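Local coordinates for uncharacterized protein (Bacteroides fragilis, PDB 4FR9) that is of unknown function but has a BLIP-like, PepSY-related fold built around an antiparallel beta sheet, at residues T65-I70 / D92-L97. Sequence-based numbering, arbitrary orientation.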
loop_
_atom_site.group_PDB
_atom_site.type_symbol
_atom_site.label_atom_id
_atom_site.label_comp_id
_atom_site.label_asym_id
_atom_site.label_seq_id
_atom_site.Cartn_x
_atom_site.Cartn_y
_atom_site.Cartn_z
ATOM N N THR A 65 -1.426 -3.310 -1.070
ATOM C CA THR A 65 -2.049 -4.259 -1.987
ATOM C C THR A 65 -2.592 -3.519 -3.190
ATOM O O THR A 65 -3.355 -2.556 -3.036
ATOM C CB THR A 65 -3.175 -5.013 -1.298
ATOM O OG1 THR A 65 -2.642 -5.712 -0.164
ATOM C CG2 THR A 65 -3.841 -5.995 -2.248
ATOM N N GLU A 66 -2.239 -3.972 -4.384
ATOM C CA GLU A 66 -2.768 -3.391 -5.588
ATOM C C GLU A 66 -4.204 -3.886 -5.859
ATOM O O GLU A 66 -4.470 -5.077 -5.807
ATOM C CB GLU A 66 -1.845 -3.737 -6.755
ATOM C CG GLU A 66 -2.247 -3.137 -8.059
ATOM C CD GLU A 66 -2.196 -1.636 -8.017
ATOM O OE1 GLU A 66 -1.089 -1.070 -7.846
ATOM O OE2 GLU A 66 -3.267 -1.024 -8.138
ATOM N N LEU A 67 -5.117 -2.946 -6.100
ATOM C CA LEU A 67 -6.494 -3.264 -6.491
ATOM C C LEU A 67 -6.661 -2.878 -7.975
ATOM O O LEU A 67 -5.926 -2.087 -8.519
ATOM C CB LEU A 67 -7.488 -2.528 -5.597
ATOM C CG LEU A 67 -7.503 -2.979 -4.133
ATOM C CD1 LEU A 67 -8.579 -2.205 -3.346
ATOM C CD2 LEU A 67 -7.624 -4.507 -3.915
ATOM N N ASN A 68 -7.607 -3.487 -8.654
ATOM C CA ASN A 68 -7.639 -3.322 -10.151
ATOM C C ASN A 68 -8.389 -2.019 -10.549
ATOM O O ASN A 68 -8.138 -1.388 -11.588
ATOM C CB ASN A 68 -8.276 -4.540 -10.863
ATOM C CG ASN A 68 -7.543 -5.866 -10.586
ATOM O OD1 ASN A 68 -6.317 -5.889 -10.393
ATOM N ND2 ASN A 68 -8.301 -6.979 -10.592
ATOM N N SER A 69 -9.279 -1.568 -9.673
ATOM C CA SER A 69 -10.252 -0.531 -10.045
ATOM C C SER A 69 -11.026 -0.145 -8.809
ATOM O O SER A 69 -10.983 -0.845 -7.800
ATOM C CB SER A 69 -11.172 -0.983 -11.173
ATOM O OG SER A 69 -12.406 -1.520 -10.757
ATOM N N ILE A 70 -11.775 0.945 -8.925
ATOM C CA ILE A 70 -12.667 1.348 -7.836
ATOM C C ILE A 70 -13.708 0.290 -7.504
ATOM O O ILE A 70 -14.230 0.285 -6.392
ATOM C CB ILE A 70 -13.282 2.741 -8.028
ATOM C CG1 ILE A 70 -14.204 2.795 -9.258
ATOM C CG2 ILE A 70 -12.182 3.825 -8.010
ATOM C CD1 ILE A 70 -14.932 4.131 -9.370
ATOM N N ASP A 92 -6.309 6.840 -11.680
ATOM C CA ASP A 92 -5.042 6.282 -12.084
ATOM C C ASP A 92 -4.637 5.008 -11.369
ATOM O O ASP A 92 -3.955 4.168 -11.946
ATOM C CB ASP A 92 -3.900 7.283 -11.858
ATOM C CG ASP A 92 -3.919 8.440 -12.836
ATOM O OD1 ASP A 92 -4.587 8.360 -13.894
ATOM O OD2 ASP A 92 -3.251 9.443 -12.517
ATOM N N ASP A 93 -4.987 4.868 -10.092
ATOM C CA ASP A 93 -4.672 3.656 -9.361
ATOM C C ASP A 93 -5.523 3.575 -8.113
ATOM O O ASP A 93 -6.113 4.560 -7.664
ATOM C CB ASP A 93 -3.193 3.539 -8.978
ATOM C CG ASP A 93 -2.759 2.093 -8.724
ATOM O OD1 ASP A 93 -3.571 1.155 -8.939
ATOM O OD2 ASP A 93 -1.586 1.891 -8.333
ATOM N N VAL A 94 -5.616 2.358 -7.604
ATOM C CA VAL A 94 -6.362 2.036 -6.399
ATOM C C VAL A 94 -5.567 1.017 -5.610
ATOM O O VAL A 94 -5.231 -0.032 -6.159
ATOM C CB VAL A 94 -7.758 1.478 -6.723
ATOM C CG1 VAL A 94 -8.528 1.287 -5.449
ATOM C CG2 VAL A 94 -8.525 2.395 -7.695
ATOM N N VAL A 95 -5.268 1.314 -4.352
ATOM C CA VAL A 95 -4.512 0.397 -3.498
ATOM C C VAL A 95 -5.111 0.371 -2.108
ATOM O O VAL A 95 -5.856 1.276 -1.720
ATOM C CB VAL A 95 -2.987 0.718 -3.439
ATOM C CG1 VAL A 95 -2.373 0.793 -4.852
ATOM C CG2 VAL A 95 -2.727 2.001 -2.684
ATOM N N ILE A 96 -4.722 -0.635 -1.338
ATOM C CA ILE A 96 -4.979 -0.728 0.085
ATOM C C ILE A 96 -3.660 -0.616 0.837
ATOM O O ILE A 96 -2.676 -1.249 0.431
ATOM C CB ILE A 96 -5.557 -2.068 0.545
ATOM C CG1 ILE A 96 -6.601 -2.566 -0.444
ATOM C CG2 ILE A 96 -6.199 -1.899 1.961
ATOM C CD1 ILE A 96 -7.226 -3.898 -0.043
ATOM N N LEU A 97 -3.614 0.192 1.901
ATOM C CA LEU A 97 -2.505 0.255 2.830
ATOM C C LEU A 97 -2.976 -0.251 4.163
ATOM O O LEU A 97 -3.988 0.198 4.682
ATOM C CB LEU A 97 -1.970 1.674 2.942
ATOM C CG LEU A 97 -1.474 2.311 1.641
ATOM C CD1 LEU A 97 -1.119 3.788 1.828
ATOM C CD2 LEU A 97 -0.327 1.535 1.023
#
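Leu67 and Ile96 meet on one face of an antiparallel strand pair: in the Ile96 conformer described, Leu67 CD1 lies 3.5 Å from Ile96 CG1, while Leu67 CD2 comes within 3.9 Å of Ile96 CD1, the two leucine methyls resting side by side against one flank of the CG1-CD1 bond. The first torsion of Ile96 sets CG1 beside the backbone N, where it meets Leu67 CD1. On the same face Val94 is the next bump. Val94 CG1 sits against Leu67 CB, and Val94 CG2 enters the bend where 65-70 leaves the sheet, 3.7 Å from Ser69 C and 3.9 Å from Ile70 CG2. Beyond this bend Ile70 packs on Leu78 and Phe81 of helix 75-83, so the contact joins two central strands, 60-67 and 90-98, to the start of the connection between them.

Reciprocal backbone bonds pair Thr65 with Ile96, Thr65 N to Ile96 O 2.8 Å and Ile96 N to Thr65 O 2.9 Å, both in the carbonyl planes. Leu67 N also bonds Val94 O, with the donor tilted 24° from that plane.

Across the other face, Glu66 bends at chi2 (63°) to bring its carboxylate tip to tip with that of Asp93, which with Asp92 forms a classic beta bulge opposite Thr110. The two groups are nearly coplanar, 12° apart, and Glu66 OE2 lies only 2.3 Å from Asp93 OD1. Each side chain has two deposited conformers, leaving that spacing doubtful; if both are occupied together, the closeness implies that one of the acids probably holds a proton and donates it.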